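Local coordinates for protein rhamnosidase B (PDB 2OKX) that hydrolyses terminal alpha-L-rhamnose residues from rhamnosides, as a glycoside hydrolase of family 78 built from several beta domains and an alpha-barrel domain, at residues I195-T199 against S529-V533; G244-T248 against H299-V303; G256-F262 against R288-L294; M561-F565 against I596-C600. All coordinates share one frame; numbering follows the deposited sequence.

Interaction 1. Residues I195-T199 against S529-V533; sequences IPFLT and STYPV
I195 meets the Y531 ring at its edge, with CG2 in the ring plane and CB 3.8 Å from Y531 CE2, while P532, the tyrosine's own neighbour, puts CD over one face, displaced toward the rim. P196 crosses the phenol end at about a right angle, its CD 3.3 Å from Y531 OH. Its CG also lies 3.6 Å from P532 CG, so the two proline rings touch between the segments. The ring reaches I195 and P196 because CG stands anti to the backbone N (chi1 -175°), which turns the phenol back although the Y531 CB points away from 195-199.

At the far end T199 and T530 are joined by two hydrogen bonds. T199 N donates to T530 O at 2.8 Å, nearly straight (174°), and T530 N returns a bond of 3.0 Å to T199 OG1. The hydroxyl faces T530 because OG1 sits between the backbone N and the carbonyl carbon (chi1 69°), leaving CG2 to pack 3.7 Å from P532 CA. A valine in place of T199 would probably leave T530 N without its acceptor, while the T199 N bond to T530 O could remain. Between these ends, L198 lays CD2 3.7 Å from Y531 CA.

The contact joins the loop after strand 189-192 to the loop leading from strand 520-528 to strand 538-541, and helix 595-603 lies against its tyrosine side. Two directional bonds thus set T199 against T530, whereas the I195 and P196 end relies on shape and largely apolar contact with the Y531 ring.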
loop_
_atom_site.group_PDB
_atom_site.type_symbol
_atom_site.label_atom_id
_atom_site.label_comp_id
_atom_site.label_asym_id
_atom_site.label_seq_id
_atom_site.Cartn_x
_atom_site.Cartn_y
_atom_site.Cartn_z
ATOM N N ILE A 195 -12.260 -8.055 -12.992
ATOM C CA ILE A 195 -11.740 -9.142 -12.160
ATOM C C ILE A 195 -12.874 -9.649 -11.280
ATOM O O ILE A 195 -13.860 -8.948 -11.062
ATOM C CB ILE A 195 -10.596 -8.704 -11.201
ATOM C CG1 ILE A 195 -11.018 -7.465 -10.407
ATOM C CG2 ILE A 195 -9.311 -8.489 -11.967
ATOM C CD1 ILE A 195 -10.202 -7.247 -9.142
ATOM N N PRO A 196 -12.756 -10.884 -10.773
ATOM C CA PRO A 196 -13.814 -11.413 -9.910
ATOM C C PRO A 196 -13.802 -10.637 -8.598
ATOM O O PRO A 196 -12.968 -9.749 -8.411
ATOM C CB PRO A 196 -13.416 -12.878 -9.737
ATOM C CG PRO A 196 -11.922 -12.840 -9.851
ATOM C CD PRO A 196 -11.706 -11.890 -11.006
ATOM N N PHE A 197 -14.718 -10.967 -7.692
ATOM C CA PHE A 197 -14.794 -10.278 -6.412
ATOM C C PHE A 197 -13.741 -10.761 -5.420
ATOM O O PHE A 197 -13.245 -11.882 -5.517
ATOM C CB PHE A 197 -16.195 -10.438 -5.812
ATOM C CG PHE A 197 -17.257 -9.645 -6.533
ATOM C CD1 PHE A 197 -17.182 -8.257 -6.598
ATOM C CD2 PHE A 197 -18.327 -10.285 -7.149
ATOM C CE1 PHE A 197 -18.156 -7.514 -7.266
ATOM C CE2 PHE A 197 -19.308 -9.551 -7.820
ATOM C CZ PHE A 197 -19.220 -8.161 -7.877
ATOM N N LEU A 198 -13.401 -9.900 -4.466
ATOM C CA LEU A 198 -12.403 -10.240 -3.462
ATOM C C LEU A 198 -12.996 -11.167 -2.410
ATOM O O LEU A 198 -14.216 -11.305 -2.290
ATOM C CB LEU A 198 -11.871 -8.972 -2.778
ATOM C CG LEU A 198 -11.256 -7.875 -3.663
ATOM C CD1 LEU A 198 -10.539 -6.858 -2.778
ATOM C CD2 LEU A 198 -10.275 -8.485 -4.653
ATOM N N THR A 199 -12.123 -11.812 -1.651
ATOM C CA THR A 199 -12.565 -12.707 -0.598
ATOM C C THR A 199 -12.869 -11.852 0.619
ATOM O O THR A 199 -12.580 -10.663 0.650
ATOM C CB THR A 199 -11.447 -13.675 -0.155
ATOM O OG1 THR A 199 -10.435 -12.928 0.530
ATOM C CG2 THR A 199 -10.821 -14.376 -1.341
ATOM N N SER A 529 -9.230 -9.943 3.539
ATOM C CA SER A 529 -9.731 -9.743 2.186
ATOM C C SER A 529 -8.607 -9.635 1.165
ATOM O O SER A 529 -7.762 -8.750 1.263
ATOM C CB SER A 529 -10.583 -8.470 2.134
ATOM O OG SER A 529 -10.969 -8.169 0.802
ATOM N N THR A 530 -8.601 -10.537 0.186
ATOM C CA THR A 530 -7.588 -10.517 -0.862
ATOM C C THR A 530 -8.213 -10.946 -2.178
ATOM O O THR A 530 -9.381 -11.325 -2.234
ATOM C CB THR A 530 -6.431 -11.507 -0.580
ATOM O OG1 THR A 530 -6.898 -12.849 -0.784
ATOM C CG2 THR A 530 -5.933 -11.371 0.857
ATOM N N TYR A 531 -7.421 -10.887 -3.242
ATOM C CA TYR A 531 -7.883 -11.331 -4.542
ATOM C C TYR A 531 -8.180 -12.812 -4.309
ATOM O O TYR A 531 -7.531 -13.446 -3.479
ATOM C CB TYR A 531 -6.768 -11.157 -5.578
ATOM C CG TYR A 531 -7.190 -11.479 -6.991
ATOM C CD1 TYR A 531 -7.072 -12.775 -7.500
ATOM C CD2 TYR A 531 -7.741 -10.494 -7.812
ATOM C CE1 TYR A 531 -7.492 -13.079 -8.793
ATOM C CE2 TYR A 531 -8.171 -10.785 -9.101
ATOM C CZ TYR A 531 -8.042 -12.077 -9.586
ATOM O OH TYR A 531 -8.456 -12.362 -10.868
ATOM N N PRO A 532 -9.174 -13.377 -5.015
ATOM C CA PRO A 532 -9.499 -14.793 -4.823
ATOM C C PRO A 532 -8.398 -15.739 -5.294
ATOM O O PRO A 532 -8.286 -16.035 -6.481
ATOM C CB PRO A 532 -10.797 -14.961 -5.614
ATOM C CG PRO A 532 -10.630 -13.975 -6.732
ATOM C CD PRO A 532 -10.062 -12.764 -6.021
ATOM N N VAL A 533 -7.583 -16.209 -4.353
ATOM C CA VAL A 533 -6.502 -17.129 -4.675
ATOM C C VAL A 533 -6.625 -18.412 -3.866
ATOM O O VAL A 533 -6.994 -18.384 -2.688
ATOM C CB VAL A 533 -5.109 -16.513 -4.373
ATOM C CG1 VAL A 533 -4.838 -15.344 -5.301
ATOM C CG2 VAL A 533 -5.044 -16.067 -2.912
#

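Interaction 2. Residues G244-T248 against H299-V303; sequences GYVAT and HLVLV
Y245 and L302 meet on an antiparallel strand pair within domain D2 of the rhamnosidase, where strands 240-252 and 297-309 run side by side in an antiparallel sheet. L302 CD2 stands over one face of the Y245 ring, displaced toward the rim, as a CH-pi contact 4.0 Å from the ring centroid and 19° off its normal. L302 CG comes 3.7 Å from Y245 CD2. The other branch of the same leucine, CD1, presses on A247 CB at 3.5 Å, tighter than usual for two carbons, so the forked end is wedged between tyrosine and alanine. The phenol hydroxyl is hydrogen-bonded to the backbone oxygen of Y364, and the Y245 side chain also touches L367 and P368 of helix 362-370.

The register follows the regular alternation of an antiparallel beta pair: V246 with V303 and T248 with V301 are hydrogen-bonded pairs, flanking the non-hydrogen-bonded pair A247 with L302. V246 N donates to V303 O and V303 N to V246 O, each at 2.9 Å, the latter almost straight (176°). V301 N reaches T248 O at 3.0 Å, whereas T248 N to V301 O is longer, 3.3 Å.

V246, V303, T248 and V301 share the face turned from A247 and L302. T248 and V301 run next to each other there in the same direction. With OG1 anti to the backbone N (chi1 -169°), T248 offers CG2 to V301 CB and sends its hydroxyl to P336 O.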
loop_
_atom_site.group_PDB
_atom_site.type_symbol
_atom_site.label_atom_id
_atom_site.label_comp_id
_atom_site.label_asym_id
_atom_site.label_seq_id
_atom_site.Cartn_x
_atom_site.Cartn_y
_atom_site.Cartn_z
ATOM N N GLY A 244 6.180 27.885 7.303
ATOM C CA GLY A 244 5.345 28.483 8.326
ATOM C C GLY A 244 5.471 27.796 9.668
ATOM O O GLY A 244 6.352 26.956 9.870
ATOM N N TYR A 245 4.583 28.154 10.591
ATOM C CA TYR A 245 4.602 27.576 11.931
ATOM C C TYR A 245 3.217 27.178 12.407
ATOM O O TYR A 245 2.204 27.533 11.806
ATOM C CB TYR A 245 5.122 28.579 12.967
ATOM C CG TYR A 245 6.440 29.243 12.670
ATOM C CD1 TYR A 245 6.520 30.318 11.787
ATOM C CD2 TYR A 245 7.605 28.814 13.300
ATOM C CE1 TYR A 245 7.738 30.954 11.542
ATOM C CE2 TYR A 245 8.823 29.439 13.063
ATOM C CZ TYR A 245 8.882 30.505 12.184
ATOM O OH TYR A 245 10.093 31.110 11.948
ATOM N N VAL A 246 3.196 26.430 13.500
ATOM C CA VAL A 246 1.955 26.058 14.156
ATOM C C VAL A 246 2.098 26.854 15.442
ATOM O O VAL A 246 3.172 26.859 16.045
ATOM C CB VAL A 246 1.883 24.561 14.509
ATOM C CG1 VAL A 246 0.804 24.335 15.570
ATOM C CG2 VAL A 246 1.555 23.753 13.265
ATOM N N ALA A 247 1.037 27.529 15.866
ATOM C CA ALA A 247 1.128 28.322 17.083
ATOM C C ALA A 247 -0.071 28.158 18.001
ATOM O O ALA A 247 -1.207 28.016 17.545
ATOM C CB ALA A 247 1.311 29.793 16.728
ATOM N N THR A 248 0.200 28.183 19.299
ATOM C CA THR A 248 -0.841 28.060 20.303
ATOM C C THR A 248 -0.368 28.711 21.595
ATOM O O THR A 248 0.837 28.791 21.865
ATOM C CB THR A 248 -1.179 26.581 20.602
ATOM O OG1 THR A 248 -2.374 26.514 21.392
ATOM C CG2 THR A 248 -0.040 25.917 21.368
ATOM N N HIS A 299 2.031 31.251 27.789
ATOM C CA HIS A 299 3.260 31.044 27.032
ATOM C C HIS A 299 2.925 30.774 25.574
ATOM O O HIS A 299 2.037 29.973 25.270
ATOM C CB HIS A 299 4.057 29.861 27.583
ATOM C CG HIS A 299 4.429 29.997 29.027
ATOM N ND1 HIS A 299 3.553 29.708 30.050
ATOM C CD2 HIS A 299 5.584 30.384 29.616
ATOM C CE1 HIS A 299 4.154 29.908 31.209
ATOM N NE2 HIS A 299 5.387 30.320 30.974
ATOM N N LEU A 300 3.634 31.446 24.675
ATOM C CA LEU A 300 3.412 31.268 23.250
ATOM C C LEU A 300 4.347 30.179 22.748
ATOM O O LEU A 300 5.568 30.293 22.871
ATOM C CB LEU A 300 3.679 32.579 22.499
ATOM C CG LEU A 300 3.545 32.569 20.971
ATOM C CD1 LEU A 300 2.153 32.117 20.563
ATOM C CD2 LEU A 300 3.823 33.967 20.431
ATOM N N VAL A 301 3.768 29.115 22.204
ATOM C CA VAL A 301 4.559 28.009 21.677
ATOM C C VAL A 301 4.520 28.086 20.164
ATOM O O VAL A 301 3.448 28.171 19.563
ATOM C CB VAL A 301 3.999 26.649 22.136
ATOM C CG1 VAL A 301 4.850 25.511 21.572
ATOM C CG2 VAL A 301 3.982 26.588 23.651
ATOM N N LEU A 302 5.695 28.068 19.546
ATOM C CA LEU A 302 5.789 28.153 18.095
ATOM C C LEU A 302 6.578 26.958 17.568
ATOM O O LEU A 302 7.726 26.743 17.950
ATOM C CB LEU A 302 6.492 29.458 17.701
ATOM C CG LEU A 302 6.060 30.141 16.404
ATOM C CD1 LEU A 302 4.654 30.683 16.568
ATOM C CD2 LEU A 302 7.017 31.279 16.075
ATOM N N VAL A 303 5.952 26.176 16.696
ATOM C CA VAL A 303 6.604 25.005 16.121
ATOM C C VAL A 303 6.829 25.242 14.637
ATOM O O VAL A 303 5.879 25.449 13.886
ATOM C CB VAL A 303 5.733 23.735 16.291
ATOM C CG1 VAL A 303 6.450 22.526 15.688
ATOM C CG2 VAL A 303 5.431 23.496 17.769
#

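Interaction 3. Residues G256-F262 against R288-L294; sequences GVVTLGF and RYYSLNL
R288 opens strand 288-294 by pairing with F262, its carbonyl O accepting F262 N at 2.8 Å. Its guanidinium then turns along its own strand, NH1 donating to Y290 OH at 3.1 Å with the oxygen near the guanidinium plane. Y289, on the face opposite R288 and Y290, lays CD2 3.7 Å from G261 CA, where any side chain on that glycine would be crowded. Y290 points back to the R288 side and meets F262 rim to rim, CD1 3.7 Å from F262 CE2 with the planes at 83°. Replacing Y290 with an alanine would probably open a gap beside F262 and leave R288 NH1 without this acceptor. At S291, with OG anti to the backbone N (chi1 -175°), a water 2.9 Å from OG bridges to T259 OG1. L292 pushes CD1 against L260 CG at 3.7 Å, the two side chains roughly perpendicular, and L292 N bonds V258 O. N293 brings OD1 into van der Waals contact with V257 CG2. L294 closes the run with CD1 4.0 Å from V258 CG2 and a two-way backbone pair with G256.

Strand 288-294 is an outermost strand of a five-stranded antiparallel sheet, with 256-262 between it and 314-320. The face bearing V258, L260, Y290 and L292 packs on strands 240-252 and 271-273.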
loop_
_atom_site.group_PDB
_atom_site.type_symbol
_atom_site.label_atom_id
_atom_site.label_comp_id
_atom_site.label_asym_id
_atom_site.label_seq_id
_atom_site.Cartn_x
_atom_site.Cartn_y
_atom_site.Cartn_z
ATOM N N GLY A 256 4.757 24.661 36.811
ATOM C CA GLY A 256 4.971 23.232 36.657
ATOM C C GLY A 256 5.731 22.844 35.402
ATOM O O GLY A 256 6.001 23.684 34.545
ATOM N N VAL A 257 6.083 21.564 35.300
ATOM C CA VAL A 257 6.808 21.051 34.141
ATOM C C VAL A 257 5.814 20.567 33.091
ATOM O O VAL A 257 4.864 19.853 33.408
ATOM C CB VAL A 257 7.729 19.867 34.525
ATOM C CG1 VAL A 257 8.431 19.329 33.281
ATOM C CG2 VAL A 257 8.758 20.316 35.553
ATOM N N VAL A 258 6.033 20.971 31.845
ATOM C CA VAL A 258 5.161 20.572 30.748
ATOM C C VAL A 258 6.006 19.842 29.714
ATOM O O VAL A 258 7.137 20.238 29.435
ATOM C CB VAL A 258 4.497 21.797 30.082
ATOM C CG1 VAL A 258 3.557 21.348 28.974
ATOM C CG2 VAL A 258 3.737 22.606 31.121
ATOM N N THR A 259 5.466 18.766 29.157
ATOM C CA THR A 259 6.201 18.007 28.160
ATOM C C THR A 259 5.520 18.103 26.805
ATOM O O THR A 259 4.334 17.797 26.672
ATOM C CB THR A 259 6.314 16.517 28.552
ATOM O OG1 THR A 259 6.950 16.401 29.831
ATOM C CG2 THR A 259 7.143 15.755 27.518
ATOM N N LEU A 260 6.270 18.548 25.802
ATOM C CA LEU A 260 5.736 18.649 24.452
ATOM C C LEU A 260 6.166 17.370 23.757
ATOM O O LEU A 260 7.344 17.012 23.793
ATOM C CB LEU A 260 6.322 19.853 23.711
ATOM C CG LEU A 260 6.138 21.235 24.343
ATOM C CD1 LEU A 260 6.753 22.285 23.421
ATOM C CD2 LEU A 260 4.653 21.521 24.568
ATOM N N GLY A 261 5.212 16.681 23.142
ATOM C CA GLY A 261 5.524 15.443 22.455
ATOM C C GLY A 261 5.257 15.510 20.967
ATOM O O GLY A 261 4.267 16.093 20.523
ATOM N N PHE A 262 6.152 14.909 20.193
ATOM C CA PHE A 262 6.023 14.881 18.746
ATOM C C PHE A 262 6.194 13.438 18.285
ATOM O O PHE A 262 7.301 12.999 17.964
ATOM C CB PHE A 262 7.080 15.791 18.119
ATOM C CG PHE A 262 6.868 17.248 18.427
ATOM C CD1 PHE A 262 5.981 18.008 17.673
ATOM C CD2 PHE A 262 7.513 17.844 19.505
ATOM C CE1 PHE A 262 5.734 19.349 17.989
ATOM C CE2 PHE A 262 7.273 19.182 19.834
ATOM C CZ PHE A 262 6.381 19.933 19.074
ATOM N N ARG A 288 10.216 12.926 19.238
ATOM C CA ARG A 288 10.928 13.952 19.978
ATOM C C ARG A 288 10.041 14.499 21.084
ATOM O O ARG A 288 8.841 14.699 20.889
ATOM C CB ARG A 288 11.381 15.089 19.058
ATOM C CG ARG A 288 12.217 16.135 19.790
ATOM C CD ARG A 288 12.774 17.199 18.855
ATOM N NE ARG A 288 13.809 16.679 17.965
ATOM C CZ ARG A 288 14.539 17.437 17.153
ATOM N NH1 ARG A 288 14.350 18.752 17.122
ATOM N NH2 ARG A 288 15.458 16.883 16.370
ATOM N N TYR A 289 10.641 14.713 22.250
ATOM C CA TYR A 289 9.925 15.252 23.401
ATOM C C TYR A 289 10.742 16.377 24.032
ATOM O O TYR A 289 11.957 16.266 24.181
ATOM C CB TYR A 289 9.675 14.157 24.446
ATOM C CG TYR A 289 9.001 12.927 23.882
ATOM C CD1 TYR A 289 9.747 11.931 23.246
ATOM C CD2 TYR A 289 7.618 12.790 23.920
ATOM C CE1 TYR A 289 9.128 10.835 22.659
ATOM C CE2 TYR A 289 6.987 11.697 23.335
ATOM C CZ TYR A 289 7.750 10.724 22.703
ATOM O OH TYR A 289 7.129 9.659 22.094
ATOM N N TYR A 290 10.066 17.462 24.388
ATOM C CA TYR A 290 10.729 18.599 25.017
ATOM C C TYR A 290 10.210 18.750 26.438
ATOM O O TYR A 290 9.015 18.587 26.689
ATOM C CB TYR A 290 10.442 19.903 24.264
ATOM C CG TYR A 290 11.042 20.007 22.882
ATOM C CD1 TYR A 290 10.459 19.363 21.791
ATOM C CD2 TYR A 290 12.173 20.790 22.659
ATOM C CE1 TYR A 290 10.992 19.505 20.503
ATOM C CE2 TYR A 290 12.710 20.937 21.386
ATOM C CZ TYR A 290 12.118 20.296 20.312
ATOM O OH TYR A 290 12.655 20.464 19.054
ATOM N N SER A 291 11.114 19.066 27.358
ATOM C CA SER A 291 10.749 19.269 28.752
ATOM C C SER A 291 10.760 20.773 28.998
ATOM O O SER A 291 11.750 21.445 28.708
ATOM C CB SER A 291 11.760 18.582 29.676
ATOM O OG SER A 291 11.354 18.682 31.031
ATOM N N LEU A 292 9.658 21.303 29.518
ATOM C CA LEU A 292 9.565 22.736 29.779
ATOM C C LEU A 292 9.290 23.005 31.252
ATOM O O LEU A 292 8.285 22.555 31.793
ATOM C CB LEU A 292 8.443 23.356 28.940
ATOM C CG LEU A 292 8.388 23.021 27.447
ATOM C CD1 LEU A 292 7.198 23.722 26.814
ATOM C CD2 LEU A 292 9.680 23.441 26.769
ATOM N N ASN A 293 10.190 23.740 31.894
ATOM C CA ASN A 293 10.034 24.093 33.300
ATOM C C ASN A 293 9.464 25.507 33.299
ATOM O O ASN A 293 10.205 26.488 33.325
ATOM C CB ASN A 293 11.393 24.052 34.000
ATOM C CG ASN A 293 11.285 24.256 35.495
ATOM O OD1 ASN A 293 10.437 23.654 36.159
ATOM N ND2 ASN A 293 12.155 25.100 36.040
ATOM N N LEU A 294 8.139 25.598 33.262
ATOM C CA LEU A 294 7.454 26.880 33.198
ATOM C C LEU A 294 6.882 27.387 34.516
ATOM O O LEU A 294 6.746 26.641 35.487
ATOM C CB LEU A 294 6.321 26.796 32.174
ATOM C CG LEU A 294 6.677 26.211 30.805
ATOM C CD1 LEU A 294 5.417 26.072 29.967
ATOM C CD2 LEU A 294 7.691 27.102 30.110
HETATM O O HOH W 1 9.364 16.637 30.691
#

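Interaction 4. Residues M561-F565 against I596-C600; sequences MEDTF and IVERC
I596 carries the middle of this contact, its side chain reaching from helix 595-603 into the loop 561-565. From CB, the CG2 branch meets M561 CE at 4.0 Å and lies 4.1 Å from F565 CZ. The longer branch, CG1 anti to the backbone N (chi1 179°), passes near T564 CA. Its tip, CD1, sits over the centre of the F565 ring, a CH-pi contact 4.2 Å from the centroid and only 5° off the normal, and also lies 3.8 Å from E562 O. V597 CG2 meets the same ring at its edge, in plane, so F565 is held by helix residues from two directions.

One turn on, C600 SG accepts F565 N at 3.4 Å and lies obliquely beside the ring in a sulfur-aromatic contact. R599, extended from CG to NE, grips D563 side-on: NE donates to D563 O at 2.8 Å and NH2 forms a salt bridge to D563 OD1 at 3.1 Å, on that oxygen's anti lone pair. D563 OD1 is also paired with R65, and R599 NH1 with D194, so the buried D563 and R599 each have a second charged partner.

The arrangement is a helix-to-loop contact inside the (alpha/alpha)6-barrel domain characteristic of this family, joining the loop between helices 544-559 and 577-590 to helix 595-603.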
loop_
_atom_site.group_PDB
_atom_site.type_symbol
_atom_site.label_atom_id
_atom_site.label_comp_id
_atom_site.label_asym_id
_atom_site.label_seq_id
_atom_site.Cartn_x
_atom_site.Cartn_y
_atom_site.Cartn_z
ATOM N N MET A 561 -2.197 -8.826 -2.940
ATOM C CA MET A 561 -3.086 -9.013 -4.077
ATOM C C MET A 561 -4.490 -8.595 -3.644
ATOM O O MET A 561 -5.187 -9.344 -2.956
ATOM C CB MET A 561 -3.085 -10.478 -4.541
ATOM C CG MET A 561 -1.824 -10.891 -5.294
ATOM S SD MET A 561 -1.731 -12.660 -5.692
ATOM C CE MET A 561 -2.841 -12.767 -7.105
ATOM N N GLU A 562 -4.877 -7.377 -4.017
ATOM C CA GLU A 562 -6.203 -6.845 -3.703
ATOM C C GLU A 562 -6.917 -6.810 -5.051
ATOM O O GLU A 562 -6.862 -7.784 -5.799
ATOM C CB GLU A 562 -6.087 -5.426 -3.130
ATOM C CG GLU A 562 -5.232 -5.328 -1.866
ATOM C CD GLU A 562 -5.220 -3.935 -1.256
ATOM O OE1 GLU A 562 -4.507 -3.743 -0.249
ATOM O OE2 GLU A 562 -5.918 -3.032 -1.776
ATOM N N ASP A 563 -7.579 -5.700 -5.369
ATOM C CA ASP A 563 -8.244 -5.582 -6.667
ATOM C C ASP A 563 -7.138 -5.408 -7.712
ATOM O O ASP A 563 -7.361 -5.553 -8.917
ATOM C CB ASP A 563 -9.194 -4.386 -6.676
ATOM C CG ASP A 563 -8.493 -3.090 -6.356
ATOM O OD1 ASP A 563 -8.328 -2.263 -7.279
ATOM O OD2 ASP A 563 -8.098 -2.906 -5.184
ATOM N N THR A 564 -5.942 -5.090 -7.225
ATOM C CA THR A 564 -4.750 -4.940 -8.056
ATOM C C THR A 564 -3.603 -5.415 -7.176
ATOM O O THR A 564 -3.785 -5.612 -5.974
ATOM C CB THR A 564 -4.435 -3.464 -8.405
ATOM O OG1 THR A 564 -4.152 -2.744 -7.197
ATOM C CG2 THR A 564 -5.599 -2.807 -9.134
ATOM N N PHE A 565 -2.429 -5.624 -7.764
ATOM C CA PHE A 565 -1.278 -5.989 -6.952
ATOM C C PHE A 565 -0.995 -4.697 -6.192
ATOM O O PHE A 565 -1.319 -3.613 -6.682
ATOM C CB PHE A 565 -0.059 -6.314 -7.825
ATOM C CG PHE A 565 -0.128 -7.653 -8.499
ATOM C CD1 PHE A 565 -0.301 -7.746 -9.876
ATOM C CD2 PHE A 565 -0.006 -8.823 -7.758
ATOM C CE1 PHE A 565 -0.351 -8.990 -10.508
ATOM C CE2 PHE A 565 -0.053 -10.073 -8.378
ATOM C CZ PHE A 565 -0.227 -10.155 -9.758
ATOM N N ILE A 596 -6.004 -10.673 -12.678
ATOM C CA ILE A 596 -5.495 -9.547 -11.913
ATOM C C ILE A 596 -4.276 -8.947 -12.618
ATOM O O ILE A 596 -4.079 -7.738 -12.616
ATOM C CB ILE A 596 -5.115 -9.974 -10.470
ATOM C CG1 ILE A 596 -4.569 -8.774 -9.694
ATOM C CG2 ILE A 596 -4.097 -11.109 -10.509
ATOM C CD1 ILE A 596 -4.238 -9.075 -8.232
ATOM N N VAL A 597 -3.462 -9.794 -13.235
ATOM C CA VAL A 597 -2.281 -9.305 -13.929
ATOM C C VAL A 597 -2.678 -8.432 -15.120
ATOM O O VAL A 597 -2.180 -7.316 -15.264
ATOM C CB VAL A 597 -1.392 -10.468 -14.426
ATOM C CG1 VAL A 597 -0.180 -9.914 -15.145
ATOM C CG2 VAL A 597 -0.962 -11.342 -13.242
ATOM N N GLU A 598 -3.576 -8.924 -15.969
ATOM C CA GLU A 598 -3.985 -8.129 -17.121
ATOM C C GLU A 598 -4.652 -6.829 -16.683
ATOM O O GLU A 598 -4.418 -5.774 -17.277
ATOM C CB GLU A 598 -4.933 -8.907 -18.038
ATOM C CG GLU A 598 -5.304 -8.089 -19.273
ATOM C CD GLU A 598 -6.092 -8.856 -20.310
ATOM O OE1 GLU A 598 -6.623 -8.202 -21.230
ATOM O OE2 GLU A 598 -6.177 -10.100 -20.217
ATOM N N ARG A 599 -5.480 -6.900 -15.645
ATOM C CA ARG A 599 -6.152 -5.704 -15.141
ATOM C C ARG A 599 -5.117 -4.642 -14.794
ATOM O O ARG A 599 -5.271 -3.478 -15.145
ATOM C CB ARG A 599 -6.991 -6.027 -13.897
ATOM C CG ARG A 599 -7.442 -4.786 -13.125
ATOM C CD ARG A 599 -8.364 -5.114 -11.958
ATOM N NE ARG A 599 -8.396 -4.015 -10.993
ATOM C CZ ARG A 599 -8.917 -2.814 -11.229
ATOM N NH1 ARG A 599 -9.472 -2.547 -12.407
ATOM N NH2 ARG A 599 -8.850 -1.871 -10.294
ATOM N N CYS A 600 -4.054 -5.048 -14.109
ATOM C CA CYS A 600 -3.009 -4.112 -13.723
ATOM C C CYS A 600 -2.259 -3.553 -14.924
ATOM O O CYS A 600 -2.003 -2.349 -14.994
ATOM C CB CYS A 600 -2.026 -4.783 -12.760
ATOM S SG CYS A 600 -2.756 -5.127 -11.134
#

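In the fold
The four contacts form two clusters; interaction 1 lies on the opposite side of the chain's centre from interactions 2 and 3. Interactions 1 and 4 have centres 10 Å apart and touch: Y531 N lies 2.7 Å from M561 O, a probable hydrogen bond, and Y531 CE2 packs 3.4 Å from I596 CB, so loop 529-533 lies against the barrel-domain contact. Interactions 2 and 3, with centres 14 Å apart, face each other within domain D2, where V303 CG2 meets F262 CZ at 3.9 Å; interaction 3 is nested in the loop closed by interaction 2, and both in that closed by interaction 1. The clusters do not touch: interactions 3 and 4 come no nearer than about 27 Å between nearest atoms.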